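Local coordinates for sgbp-b (Bacteroides uniformis, PDB 7K44), which probably binds xyloglucan at the bacterial cell surface, as a surface glycan-binding protein encoded in a xyloglucan utilization locus, at residues D215-F220 with G264-I269; E208-N213 with N379-K384; Y304-E309 with Q351-D356; V227-D232 with G242-I247; A284-C289 with W331-I336. All coordinates share one frame; numbering follows the deposited sequence. Where two conformers were deposited one is given.

Interaction 1 of 5, residues D215-F220 with G264-I269; sequences DNIGWF and GAVWGI. With CA (calcium ion), chain B.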
# COMPACT_ATOMS: atom_id res chain seq x y z
N ASP A 215 -6.11 -20.83 12.20
CA ASP A 215 -6.90 -21.76 11.42
C ASP A 215 -6.09 -23.06 11.38
O ASP A 215 -6.12 -23.83 12.35
CB ASP A 215 -7.25 -21.15 10.06
CG ASP A 215 -8.13 -19.90 10.19
OD1 ASP A 215 -9.27 -20.02 10.68
OD2 ASP A 215 -7.68 -18.79 9.82
N ASN A 216 -5.33 -23.31 10.32
CA ASN A 216 -4.55 -24.52 10.20
C ASN A 216 -3.12 -24.40 10.73
O ASN A 216 -2.44 -25.42 10.86
CB ASN A 216 -4.51 -24.98 8.73
CG ASN A 216 -3.99 -23.91 7.80
OD1 ASN A 216 -4.40 -22.75 7.89
ND2 ASN A 216 -3.10 -24.28 6.89
N ILE A 217 -2.63 -23.19 11.03
CA ILE A 217 -1.24 -22.97 11.44
C ILE A 217 -1.23 -22.35 12.83
O ILE A 217 -1.71 -21.23 13.02
CB ILE A 217 -0.48 -22.07 10.46
CG1 ILE A 217 -0.63 -22.54 9.01
CG2 ILE A 217 1.00 -21.99 10.88
CD1 ILE A 217 -0.04 -23.88 8.75
N GLY A 218 -0.64 -23.07 13.79
CA GLY A 218 -0.52 -22.56 15.14
C GLY A 218 -1.81 -22.63 15.91
O GLY A 218 -2.84 -23.14 15.45
N TRP A 219 -1.76 -22.10 17.13
CA TRP A 219 -2.91 -22.19 18.02
C TRP A 219 -2.85 -21.10 19.08
O TRP A 219 -1.78 -20.64 19.46
CB TRP A 219 -2.98 -23.58 18.67
CG TRP A 219 -1.83 -23.89 19.62
CD1 TRP A 219 -1.80 -23.68 20.97
CD2 TRP A 219 -0.56 -24.45 19.28
NE1 TRP A 219 -0.59 -24.07 21.50
CE2 TRP A 219 0.19 -24.55 20.48
CE3 TRP A 219 0.02 -24.88 18.09
CZ2 TRP A 219 1.49 -25.05 20.50
CZ3 TRP A 219 1.32 -25.38 18.12
CH2 TRP A 219 2.04 -25.45 19.31
N PHE A 220 -4.02 -20.72 19.57
CA PHE A 220 -4.13 -19.88 20.75
C PHE A 220 -3.91 -20.73 22.01
O PHE A 220 -4.43 -21.84 22.12
CB PHE A 220 -5.51 -19.22 20.78
CG PHE A 220 -5.73 -18.29 21.93
CD1 PHE A 220 -5.11 -17.05 21.96
CD2 PHE A 220 -6.57 -18.62 22.98
CE1 PHE A 220 -5.30 -16.18 23.02
CE2 PHE A 220 -6.76 -17.74 24.03
CZ PHE A 220 -6.13 -16.52 24.05
N GLY A 264 0.82 -20.57 20.39
CA GLY A 264 1.82 -21.46 19.84
C GLY A 264 1.95 -21.22 18.35
O GLY A 264 0.97 -21.29 17.60
N ALA A 265 3.16 -20.92 17.89
CA ALA A 265 3.40 -20.71 16.47
C ALA A 265 4.13 -21.90 15.88
O ALA A 265 4.72 -22.72 16.60
CB ALA A 265 4.21 -19.42 16.25
N VAL A 266 4.07 -22.02 14.56
CA VAL A 266 4.73 -23.10 13.82
C VAL A 266 5.86 -22.45 13.02
O VAL A 266 5.62 -21.81 12.00
CB VAL A 266 3.76 -23.85 12.92
CG1 VAL A 266 4.51 -24.91 12.11
CG2 VAL A 266 2.67 -24.48 13.74
N TRP A 267 7.09 -22.64 13.47
CA TRP A 267 8.21 -21.90 12.90
C TRP A 267 8.90 -22.63 11.76
O TRP A 267 9.82 -22.07 11.15
CB TRP A 267 9.21 -21.53 13.99
CG TRP A 267 8.60 -20.75 15.12
CD1 TRP A 267 8.16 -21.25 16.32
CD2 TRP A 267 8.33 -19.34 15.15
NE1 TRP A 267 7.64 -20.24 17.09
CE2 TRP A 267 7.74 -19.06 16.40
CE3 TRP A 267 8.52 -18.30 14.24
CZ2 TRP A 267 7.36 -17.78 16.77
CZ3 TRP A 267 8.14 -17.01 14.61
CH2 TRP A 267 7.56 -16.76 15.87
N GLY A 268 8.48 -23.85 11.42
CA GLY A 268 9.16 -24.63 10.41
C GLY A 268 8.81 -24.28 8.98
O GLY A 268 8.29 -25.12 8.24
N ILE A 269 9.11 -23.05 8.57
CA ILE A 269 8.80 -22.61 7.22
C ILE A 269 9.62 -23.41 6.21
O ILE A 269 10.82 -23.65 6.41
CB ILE A 269 9.05 -21.10 7.10
CG1 ILE A 269 8.04 -20.32 7.95
CG2 ILE A 269 8.98 -20.64 5.64
CD1 ILE A 269 8.44 -18.87 8.20
CA CA B . -7.03 -16.58 10.34
O HOH W 1 -5.65 -16.78 8.38
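An antiparallel hydrogen-bonded pair, Trp219 with Gly264, joins an outer strand of the xyloglucan-binding domain to its neighbour. Trp219 N gives a bond of 2.9 Å to Gly264 O, and Gly264 N returns one of 2.8 Å to Trp219 O. With CG set between the backbone N and the carbonyl carbon (chi1 66°), the Trp219 indole folds back over this pair. Gly264 CA sits 3.7 Å from the centroid of the six-membered ring of Trp219, a CH-pi contact over the face. A side chain on Gly264 would run into the indole. Gly218, with positive phi, turns the chain just before the strand. Val266 CG2 packs 3.6 Å from Gly218 N, and Ile217 CG2 meets Val266 CB at 3.9 Å, the two side chains crossing at about a right angle. Asp215 OD2 binds calcium at 2.4 Å. Strand 219-222 is an outermost strand of the five-stranded sheet within this chain, beside 255-264, while the backbone of Val266 bonds to Val211 of strand 210-212.

Interaction 2 of 5, residues E208-N213 with N379-K384; sequences ENIVLN and NFRVVK. With CA (calcium ion), chain B.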
# COMPACT_ATOMS: atom_id res chain seq x y z
N GLU A 208 3.26 -19.39 2.54
CA GLU A 208 4.21 -20.38 3.00
C GLU A 208 4.98 -19.90 4.22
O GLU A 208 5.56 -20.73 4.94
CB GLU A 208 5.17 -20.72 1.85
CG GLU A 208 4.51 -21.47 0.70
CD GLU A 208 3.94 -20.56 -0.38
OE1 GLU A 208 3.84 -19.34 -0.15
OE2 GLU A 208 3.61 -21.07 -1.48
N ASN A 209 5.01 -18.59 4.46
CA ASN A 209 5.76 -18.00 5.55
C ASN A 209 4.92 -17.74 6.79
O ASN A 209 5.43 -17.18 7.77
CB ASN A 209 6.42 -16.70 5.09
CG ASN A 209 7.45 -16.93 4.00
OD1 ASN A 209 7.11 -17.41 2.91
ND2 ASN A 209 8.70 -16.59 4.28
N ILE A 210 3.65 -18.16 6.78
CA ILE A 210 2.76 -17.98 7.93
C ILE A 210 3.19 -18.90 9.06
O ILE A 210 3.42 -20.10 8.86
CB ILE A 210 1.31 -18.27 7.50
CG1 ILE A 210 0.77 -17.14 6.64
CG2 ILE A 210 0.42 -18.49 8.73
CD1 ILE A 210 0.42 -15.88 7.44
N VAL A 211 3.32 -18.33 10.27
CA VAL A 211 3.64 -19.09 11.48
C VAL A 211 2.46 -19.19 12.43
O VAL A 211 2.49 -20.03 13.36
CB VAL A 211 4.88 -18.54 12.20
CG1 VAL A 211 6.07 -18.51 11.26
CG2 VAL A 211 4.61 -17.14 12.78
N LEU A 212 1.42 -18.38 12.25
CA LEU A 212 0.24 -18.42 13.11
C LEU A 212 -0.91 -17.76 12.37
O LEU A 212 -0.83 -16.58 12.02
CB LEU A 212 0.50 -17.68 14.42
CG LEU A 212 -0.73 -17.50 15.32
CD1 LEU A 212 -1.28 -18.85 15.82
CD2 LEU A 212 -0.41 -16.62 16.52
N ASN A 213 -1.98 -18.52 12.14
CA ASN A 213 -3.17 -17.93 11.52
C ASN A 213 -4.47 -18.30 12.20
O ASN A 213 -5.53 -17.94 11.69
CB ASN A 213 -3.24 -18.22 10.00
CG ASN A 213 -3.48 -19.68 9.68
OD1 ASN A 213 -3.76 -20.49 10.57
ND2 ASN A 213 -3.36 -20.02 8.41
N ASN A 379 -2.71 -13.76 10.82
CA ASN A 379 -1.75 -13.96 9.73
C ASN A 379 -0.34 -13.47 10.08
O ASN A 379 0.23 -12.64 9.39
CB ASN A 379 -2.25 -13.36 8.42
CG ASN A 379 -3.31 -14.21 7.77
OD1 ASN A 379 -3.39 -15.41 8.03
ND2 ASN A 379 -4.10 -13.60 6.89
N PHE A 380 0.21 -14.02 11.17
CA PHE A 380 1.60 -13.74 11.51
C PHE A 380 2.51 -14.53 10.57
O PHE A 380 2.35 -15.75 10.41
CB PHE A 380 1.89 -14.10 12.96
CG PHE A 380 1.13 -13.29 13.96
CD1 PHE A 380 -0.18 -13.63 14.31
CD2 PHE A 380 1.71 -12.20 14.58
CE1 PHE A 380 -0.89 -12.88 15.25
CE2 PHE A 380 1.01 -11.44 15.52
CZ PHE A 380 -0.30 -11.78 15.84
N ARG A 381 3.46 -13.84 9.94
CA ARG A 381 4.40 -14.46 9.01
C ARG A 381 5.79 -13.89 9.26
O ARG A 381 5.94 -12.79 9.78
CB ARG A 381 4.00 -14.26 7.54
CG ARG A 381 3.86 -12.80 7.09
CD ARG A 381 2.43 -12.32 7.10
NE ARG A 381 2.24 -11.03 6.42
CZ ARG A 381 1.13 -10.31 6.52
NH1 ARG A 381 1.03 -9.14 5.87
NH2 ARG A 381 0.11 -10.75 7.25
N VAL A 382 6.81 -14.68 8.91
CA VAL A 382 8.20 -14.23 8.95
C VAL A 382 8.68 -14.10 7.51
O VAL A 382 8.68 -15.09 6.76
CB VAL A 382 9.10 -15.19 9.74
CG1 VAL A 382 10.54 -14.67 9.70
CG2 VAL A 382 8.62 -15.35 11.17
N VAL A 383 9.08 -12.88 7.12
CA VAL A 383 9.37 -12.56 5.72
C VAL A 383 10.59 -11.67 5.63
O VAL A 383 10.96 -10.98 6.58
CB VAL A 383 8.18 -11.87 5.03
CG1 VAL A 383 6.99 -12.81 4.88
CG2 VAL A 383 7.79 -10.61 5.78
N LYS A 384 11.19 -11.65 4.45
CA LYS A 384 12.32 -10.76 4.21
C LYS A 384 11.85 -9.31 4.12
O LYS A 384 10.77 -9.02 3.59
CB LYS A 384 13.02 -11.16 2.91
CG LYS A 384 13.87 -12.40 3.08
CD LYS A 384 14.66 -12.78 1.84
CE LYS A 384 15.58 -13.96 2.15
NZ LYS A 384 16.16 -14.58 0.92
CA CA B . -7.03 -16.58 10.34
O HOH W 2 -2.81 -17.80 6.54
O HOH W 1 -5.65 -16.78 8.38
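The Phe380 ring has the carbonyl O of Leu212 at its edge, in the ring plane. Leu212 CD2 comes in obliquely, 3.7 Å from Phe380 CD1, the two side chains lying side by side. Asn209 CG is anti to its own carbonyl carbon (chi1 -64°), which lets Asn209 ND2 reach Val382 O at 2.9 Å, with the acceptor close to the amide plane. Asn209 O accepts from Val382 N, so one asparagine holds both backbone polar groups of Val382. Between these points the strands form a classic beta bulge: Val211 and Leu212 both face Phe380. Phe380 O takes a bond of 2.8 Å from Val211 N and a weak one from Leu212 N. Phe380 N bonds to Leu212 O at 2.9 Å. Beyond the bulge, Asn213 O binds calcium at 2.4 Å. Water 2 bridges Asn213 ND2 and Asn379 OD1, and Asn379 OD1 also takes a bond of 2.7 Å from calcium-bound water 1. Asn379 ND2 bonds to Asp241, and Asn213 OD1 accepts from Ile217 N.

Interaction 3 of 5, residues Y304-E309 with Q351-D356; sequences YLKGNE and QKRDGD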
# COMPACT_ATOMS: atom_id res chain seq x y z
N TYR A 304 7.07 -10.80 22.34
CA TYR A 304 8.26 -11.61 22.57
C TYR A 304 8.03 -13.02 22.03
O TYR A 304 6.89 -13.50 21.98
CB TYR A 304 8.73 -11.58 24.04
CG TYR A 304 7.76 -12.16 25.04
CD1 TYR A 304 6.78 -11.37 25.62
CD2 TYR A 304 7.84 -13.49 25.40
CE1 TYR A 304 5.88 -11.93 26.54
CE2 TYR A 304 6.95 -14.05 26.30
CZ TYR A 304 5.98 -13.26 26.87
OH TYR A 304 5.10 -13.83 27.76
N LEU A 305 9.11 -13.66 21.60
CA LEU A 305 9.06 -14.94 20.90
C LEU A 305 9.83 -16.00 21.68
O LEU A 305 10.91 -15.72 22.22
CB LEU A 305 9.65 -14.84 19.50
CG LEU A 305 9.10 -13.69 18.65
CD1 LEU A 305 9.74 -13.71 17.26
CD2 LEU A 305 7.60 -13.84 18.51
N LYS A 306 9.27 -17.21 21.70
CA LYS A 306 9.89 -18.37 22.35
C LYS A 306 10.27 -18.10 23.80
O LYS A 306 11.25 -18.65 24.32
CB LYS A 306 11.05 -18.94 21.52
CG LYS A 306 10.58 -19.58 20.22
CD LYS A 306 11.72 -20.25 19.46
CE LYS A 306 11.19 -21.04 18.28
NZ LYS A 306 12.24 -21.96 17.74
N GLY A 307 9.48 -17.27 24.48
CA GLY A 307 9.70 -17.02 25.89
C GLY A 307 10.85 -16.10 26.19
O GLY A 307 11.18 -15.93 27.37
N ASN A 308 11.45 -15.48 25.18
CA ASN A 308 12.64 -14.65 25.38
C ASN A 308 12.20 -13.22 25.71
O ASN A 308 12.29 -12.29 24.91
CB ASN A 308 13.55 -14.72 24.16
CG ASN A 308 14.91 -14.11 24.41
OD1 ASN A 308 15.15 -13.54 25.48
ND2 ASN A 308 15.81 -14.22 23.44
N GLU A 309 11.69 -13.07 26.93
CA GLU A 309 11.28 -11.76 27.41
C GLU A 309 12.45 -10.80 27.48
O GLU A 309 12.26 -9.58 27.33
CB GLU A 309 10.58 -11.87 28.76
CG GLU A 309 9.33 -12.72 28.72
CD GLU A 309 8.55 -12.66 30.01
OE1 GLU A 309 8.22 -11.53 30.45
OE2 GLU A 309 8.27 -13.73 30.60
N GLN A 351 15.23 -21.01 14.76
CA GLN A 351 14.36 -22.17 14.68
C GLN A 351 14.79 -23.24 15.66
O GLN A 351 13.95 -23.95 16.23
CB GLN A 351 14.41 -22.77 13.28
CG GLN A 351 13.74 -21.97 12.20
CD GLN A 351 13.76 -22.72 10.90
OE1 GLN A 351 14.83 -23.09 10.41
NE2 GLN A 351 12.59 -22.98 10.34
N LYS A 352 16.10 -23.39 15.86
CA LYS A 352 16.60 -24.43 16.76
C LYS A 352 16.42 -24.07 18.23
O LYS A 352 16.51 -24.97 19.08
CB LYS A 352 18.06 -24.74 16.45
CG LYS A 352 18.23 -25.53 15.16
CD LYS A 352 19.67 -25.59 14.70
CE LYS A 352 19.74 -26.24 13.34
NZ LYS A 352 18.74 -25.65 12.39
N ARG A 353 16.17 -22.81 18.54
CA ARG A 353 15.92 -22.42 19.92
C ARG A 353 14.69 -23.14 20.47
O ARG A 353 13.68 -23.32 19.77
CB ARG A 353 15.73 -20.91 20.02
CG ARG A 353 15.51 -20.42 21.43
CD ARG A 353 15.22 -18.93 21.48
NE ARG A 353 15.18 -18.46 22.86
CZ ARG A 353 16.18 -17.82 23.46
NH1 ARG A 353 17.30 -17.54 22.81
NH2 ARG A 353 16.03 -17.44 24.72
N ASP A 354 14.78 -23.59 21.71
CA ASP A 354 13.67 -24.30 22.32
C ASP A 354 12.46 -23.38 22.45
O ASP A 354 12.57 -22.15 22.54
CB ASP A 354 14.07 -24.85 23.69
CG ASP A 354 15.03 -26.03 23.58
OD1 ASP A 354 15.12 -26.64 22.49
OD2 ASP A 354 15.69 -26.35 24.59
N GLY A 355 11.28 -23.99 22.42
CA GLY A 355 10.02 -23.29 22.59
C GLY A 355 9.35 -22.97 21.27
O GLY A 355 9.90 -23.17 20.18
N ASP A 356 8.11 -22.48 21.37
CA ASP A 356 7.35 -22.14 20.17
C ASP A 356 6.48 -20.90 20.31
O ASP A 356 5.77 -20.56 19.35
CB ASP A 356 6.49 -23.33 19.71
CG ASP A 356 5.48 -23.76 20.77
OD1 ASP A 356 5.02 -22.92 21.57
OD2 ASP A 356 5.15 -24.97 20.83
O HOH W 3 13.63 -20.28 24.24
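Lys306 reaches across to the 351-356 segment, and Lys306 NZ bonds to Arg353 O at 2.8 Å. The donor is tilted 23° from the carbonyl plane. Extended beyond CG, the Lys306 chain runs its methylenes along the backbone of Gly355, with Lys306 CE 3.1 Å from Gly355 O. Nearby, Asn308 lays its amide flat on one face of the Arg353 guanidinium. The planes are 6° apart, and Asn308 ND2 lies 3.5 Å from Arg353 NH2. These are two donors, so this is a stack and not a hydrogen bond. Water 3 ties the segments together. It donates to Lys306 O and Asp354 O, and accepts from Arg353 NE at 2.8 Å. Further out, Asp343 accepts from Asn308 ND2 and Glu344 forms a salt bridge with Arg353, fixing the stacked pair. Lys306 NZ also bonds to Phe350 O and makes a cation-pi contact with that ring. A methionine in place of Lys306 would probably leave the carbonyls of Arg353 and Phe350 without this donor and lose the cation-pi contact. Lys306 and Gly307 are the central residues of a type I' beta turn from Leu305 to Asn308, which closes the end of strand 300-305 against the loop after helix 347-352.

Interaction 4 of 5, residues V227-D232 with G242-I247; sequences VPVTAD and GKCYSI. With CA (calcium ion), chain B.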
# COMPACT_ATOMS: atom_id res chain seq x y z
N VAL A 227 -10.58 -13.14 22.57
CA VAL A 227 -11.69 -13.96 22.07
C VAL A 227 -11.52 -14.16 20.56
O VAL A 227 -11.18 -13.20 19.85
CB VAL A 227 -13.05 -13.31 22.38
CG1 VAL A 227 -14.20 -14.21 21.92
CG2 VAL A 227 -13.21 -13.00 23.86
N PRO A 228 -11.76 -15.36 20.03
CA PRO A 228 -11.72 -15.55 18.58
C PRO A 228 -12.94 -14.96 17.91
O PRO A 228 -14.04 -14.94 18.48
CB PRO A 228 -11.72 -17.07 18.43
CG PRO A 228 -12.46 -17.55 19.66
CD PRO A 228 -12.02 -16.62 20.76
N VAL A 229 -12.74 -14.50 16.68
CA VAL A 229 -13.77 -13.87 15.87
C VAL A 229 -13.62 -14.38 14.45
O VAL A 229 -12.51 -14.42 13.91
CB VAL A 229 -13.58 -12.33 15.92
CG1 VAL A 229 -14.44 -11.63 14.86
CG2 VAL A 229 -13.91 -11.80 17.32
N THR A 230 -14.74 -14.76 13.82
CA THR A 230 -14.79 -15.00 12.39
C THR A 230 -15.82 -14.05 11.81
O THR A 230 -17.00 -14.11 12.17
CB THR A 230 -15.12 -16.45 12.04
OG1 THR A 230 -14.16 -17.34 12.65
CG2 THR A 230 -15.07 -16.65 10.53
N ALA A 231 -15.38 -13.16 10.93
CA ALA A 231 -16.24 -12.11 10.41
C ALA A 231 -17.22 -12.67 9.39
O ALA A 231 -16.97 -13.68 8.72
CB ALA A 231 -15.39 -11.03 9.76
N ASP A 232 -18.37 -11.99 9.28
CA ASP A 232 -19.37 -12.34 8.29
C ASP A 232 -19.95 -11.11 7.59
O ASP A 232 -20.98 -11.23 6.92
CB ASP A 232 -20.50 -13.21 8.90
CG ASP A 232 -21.37 -12.45 9.89
OD1 ASP A 232 -21.15 -11.25 10.15
OD2 ASP A 232 -22.32 -13.07 10.42
N GLY A 242 -10.68 -16.41 7.74
CA GLY A 242 -11.01 -17.40 8.74
C GLY A 242 -11.08 -16.78 10.12
O GLY A 242 -11.55 -15.66 10.30
N LYS A 243 -10.60 -17.52 11.10
CA LYS A 243 -10.60 -17.06 12.48
C LYS A 243 -9.47 -16.08 12.72
O LYS A 243 -8.35 -16.28 12.24
CB LYS A 243 -10.44 -18.26 13.40
CG LYS A 243 -10.56 -17.95 14.86
CD LYS A 243 -10.44 -19.24 15.68
CE LYS A 243 -11.47 -20.26 15.25
NZ LYS A 243 -11.45 -21.43 16.17
N CYS A 244 -9.77 -14.98 13.42
CA CYS A 244 -8.76 -14.08 13.95
C CYS A 244 -9.00 -13.96 15.45
O CYS A 244 -9.97 -14.51 15.98
CB CYS A 244 -8.80 -12.71 13.26
SG CYS A 244 -10.25 -11.71 13.59
N TYR A 245 -8.08 -13.32 16.17
CA TYR A 245 -8.25 -13.11 17.61
C TYR A 245 -8.38 -11.63 17.93
O TYR A 245 -7.68 -10.79 17.35
CB TYR A 245 -7.16 -13.77 18.48
CG TYR A 245 -7.58 -15.15 18.94
CD1 TYR A 245 -7.61 -16.21 18.05
CD2 TYR A 245 -8.00 -15.38 20.25
CE1 TYR A 245 -8.00 -17.48 18.44
CE2 TYR A 245 -8.40 -16.66 20.66
CZ TYR A 245 -8.41 -17.70 19.75
OH TYR A 245 -8.82 -18.96 20.10
N SER A 246 -9.32 -11.32 18.81
CA SER A 246 -9.54 -9.97 19.28
C SER A 246 -8.95 -9.76 20.67
O SER A 246 -8.91 -10.67 21.50
CB SER A 246 -11.04 -9.65 19.31
OG SER A 246 -11.70 -10.36 20.34
N ILE A 247 -8.48 -8.53 20.90
CA ILE A 247 -8.21 -8.00 22.24
C ILE A 247 -9.17 -6.84 22.44
O ILE A 247 -9.17 -5.89 21.64
CB ILE A 247 -6.76 -7.51 22.35
CG1 ILE A 247 -5.79 -8.69 22.33
CG2 ILE A 247 -6.56 -6.66 23.59
CD1 ILE A 247 -5.78 -9.49 23.61
CA CA B . -7.03 -16.58 10.34
O HOH W 1 -5.65 -16.78 8.38
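Val227 O is gripped twice by Ser246. Ser246 N comes to 2.8 Å from Val227 O, and Ser246 OG to 2.9 Å from the same oxygen, from opposite faces of the carbonyl plane. Flanked by both main-chain branches of its own residue (chi1 71°), the Ser246 hydroxyl turns back to the neighbouring strand. The motif is an antiparallel strand pair, 227-230 with 243-247, whose axes run 133° apart in direction. Val229 and Cys244 form the next hydrogen-bonded pair, with Cys244 N to Val229 O at 2.8 Å and almost straight. Val229 CB touches Cys244 SG on the face that also carries Val227 and Ser246.

Pro228 and Tyr245 share the other face. Their side chains point the same way, and Pro228 CB lies 3.9 Å from the centroid of the Tyr245 ring, over its face, in a CH-pi contact. Pro228 CD also meets Tyr245 CE2 at 3.6 Å. The same tyrosine ring stacks with Phe220 of strand 219-222. A serine in place of Tyr245 would probably strip the cover from Pro228 and leave Phe220 without its stacking partner. Lys243 lays its aliphatic chain beside the proline, with Lys243 CD 3.7 Å from Pro228 CB. The backbone of this lysine belongs to the calcium site, shared with Asn213, Asp215, Asp241 and Asp378: Lys243 O binds the metal at 2.3 Å.

Interaction 5 of 5, residues A284-C289 with W331-I336; sequences ALQFEC and WMQCSI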
# COMPACT_ATOMS: atom_id res chain seq x y z
N ALA A 284 11.47 -9.87 9.11
CA ALA A 284 10.50 -9.20 9.96
C ALA A 284 9.42 -10.19 10.38
O ALA A 284 9.07 -11.09 9.62
CB ALA A 284 9.81 -8.02 9.25
N LEU A 285 8.93 -10.01 11.60
CA LEU A 285 7.65 -10.59 11.99
C LEU A 285 6.55 -9.64 11.53
O LEU A 285 6.54 -8.47 11.91
CB LEU A 285 7.56 -10.79 13.50
CG LEU A 285 6.21 -11.37 13.96
CD1 LEU A 285 6.14 -12.83 13.57
CD2 LEU A 285 6.06 -11.20 15.46
N GLN A 286 5.64 -10.14 10.70
CA GLN A 286 4.68 -9.30 10.01
C GLN A 286 3.30 -9.88 10.24
O GLN A 286 3.14 -11.11 10.28
CB GLN A 286 5.04 -9.28 8.52
CG GLN A 286 4.18 -8.43 7.63
CD GLN A 286 4.69 -8.46 6.21
OE1 GLN A 286 4.27 -9.30 5.39
NE2 GLN A 286 5.61 -7.55 5.89
N PHE A 287 2.32 -9.01 10.45
CA PHE A 287 0.97 -9.50 10.74
C PHE A 287 -0.08 -8.49 10.31
O PHE A 287 0.22 -7.34 9.97
CB PHE A 287 0.82 -9.87 12.23
CG PHE A 287 1.14 -8.74 13.17
CD1 PHE A 287 2.45 -8.50 13.58
CD2 PHE A 287 0.13 -7.91 13.64
CE1 PHE A 287 2.74 -7.45 14.46
CE2 PHE A 287 0.41 -6.87 14.52
CZ PHE A 287 1.71 -6.63 14.91
N GLU A 288 -1.32 -8.94 10.30
CA GLU A 288 -2.44 -8.07 9.96
C GLU A 288 -3.15 -7.66 11.25
O GLU A 288 -3.30 -8.47 12.17
CB GLU A 288 -3.38 -8.76 8.97
CG GLU A 288 -3.78 -7.85 7.81
CD GLU A 288 -2.68 -7.74 6.76
OE1 GLU A 288 -2.77 -6.89 5.86
OE2 GLU A 288 -1.70 -8.50 6.86
N CYS A 289 -3.53 -6.39 11.33
CA CYS A 289 -4.15 -5.83 12.52
C CYS A 289 -5.27 -4.88 12.14
O CYS A 289 -5.12 -4.05 11.23
CB CYS A 289 -3.11 -5.10 13.38
SG CYS A 289 -3.76 -4.43 14.93
N TRP A 331 -8.04 -3.11 7.90
CA TRP A 331 -6.93 -4.01 8.15
C TRP A 331 -5.62 -3.36 7.70
O TRP A 331 -5.52 -2.83 6.59
CB TRP A 331 -7.14 -5.31 7.40
CG TRP A 331 -8.09 -6.25 8.06
CD1 TRP A 331 -9.39 -6.48 7.72
CD2 TRP A 331 -7.81 -7.11 9.18
NE1 TRP A 331 -9.94 -7.43 8.56
CE2 TRP A 331 -8.99 -7.83 9.47
CE3 TRP A 331 -6.67 -7.34 9.98
CZ2 TRP A 331 -9.07 -8.78 10.50
CZ3 TRP A 331 -6.76 -8.27 11.02
CH2 TRP A 331 -7.95 -8.98 11.28
N MET A 332 -4.61 -3.40 8.57
CA MET A 332 -3.27 -2.90 8.29
C MET A 332 -2.26 -4.04 8.31
O MET A 332 -2.41 -5.01 9.06
CB MET A 332 -2.79 -1.99 9.42
CG MET A 332 -3.67 -0.86 9.84
SD MET A 332 -2.78 0.04 11.12
CE MET A 332 -3.10 -0.95 12.59
N GLN A 333 -1.18 -3.88 7.56
CA GLN A 333 -0.01 -4.72 7.72
C GLN A 333 0.97 -4.04 8.65
O GLN A 333 1.33 -2.88 8.46
CB GLN A 333 0.66 -4.97 6.37
CG GLN A 333 2.00 -5.65 6.49
CD GLN A 333 2.62 -5.94 5.15
OE1 GLN A 333 2.23 -6.88 4.46
NE2 GLN A 333 3.59 -5.12 4.76
N CYS A 334 1.44 -4.79 9.64
CA CYS A 334 2.35 -4.30 10.67
C CYS A 334 3.59 -5.19 10.65
O CYS A 334 3.47 -6.41 10.71
CB CYS A 334 1.69 -4.43 12.04
SG CYS A 334 0.15 -3.43 12.22
N SER A 335 4.77 -4.58 10.60
CA SER A 335 6.03 -5.32 10.59
C SER A 335 6.91 -4.89 11.76
O SER A 335 7.00 -3.70 12.08
CB SER A 335 6.81 -5.14 9.28
OG SER A 335 6.04 -5.54 8.15
N ILE A 336 7.57 -5.87 12.38
CA ILE A 336 8.55 -5.63 13.43
C ILE A 336 9.84 -6.36 13.05
O ILE A 336 9.80 -7.56 12.75
CB ILE A 336 8.03 -6.13 14.79
CG1 ILE A 336 6.78 -5.35 15.18
CG2 ILE A 336 9.13 -6.03 15.86
CD1 ILE A 336 6.34 -5.59 16.57
O HOH W 4 -4.35 -5.11 4.89
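Two neighbouring strands of the antiparallel sheet that also holds strand 371-384 meet here, 284-289 and 331-336, in a buried part of the xyloglucan-binding domain. Hydrogen-bonded pairs form at Leu285 with Ile336, Phe287 with Cys334 and Cys289 with Met332. In the middle pair, Cys334 N bonds to Phe287 O at 2.8 Å.

On the face that carries Phe287, the ring covers Cys334. A chi1 of 57° wedges Phe287 CG over its own main chain and swings the ring across to the neighbouring strand. Cys334 CB then sits 3.8 Å from the centroid of the Phe287 ring, and Cys334 SG makes an oblique sulfur-aromatic contact at 4.8 Å from the same centroid. Cys289 CB packs against Cys334 SG at 3.8 Å.

The other face is polar. The amides of Gln286 and Gln333 are stacked with planes 10° apart. Gln286 OE1 and Gln333 OE1 lie 3.3 Å apart, two acceptors and not a hydrogen bond. Both accept from Arg381, whose charge would probably ease their closeness, and Gln333 OE1 accepts from Met134 N as well. Gln286 NE2 bonds to Ser335 OG at 3.1 Å, in the amide plane. Asp321 is hydrogen-bonded to both Ser335 OG and Gln333 NE2. Glu288 CG lies 3.6 Å from Trp331 CE3. Its carboxylate makes a salt bridge with Arg381. Glu288 OE1 also bonds to Ser133, and water 4 donates to Glu288 OE1 at 2.6 Å.

In the fold
All five contacts lie in the C-terminal xyloglucan-binding domain. Interaction 2 closes the longest loop, and the other four are nested inside it along the chain. Interactions 2, 4 and 5 reach one antiparallel sheet, where strand 371-384 neighbours both 243-248 and 283-291. Interactions 1 and 3 reach the five-stranded sheet, with about 13 Å between their centres. Interactions 1 and 2 are closest, about 9 Å between centres, and touch through Val266 and Val211. Interactions 3 and 4 are farthest apart, about 25 Å between centres. Interactions 1, 2 and 4 each supply one ligand to the same calcium ion, which Asp241 and Asp378 also bind, so the metal joins residues 213-215 to strands 243-248 and 371-384.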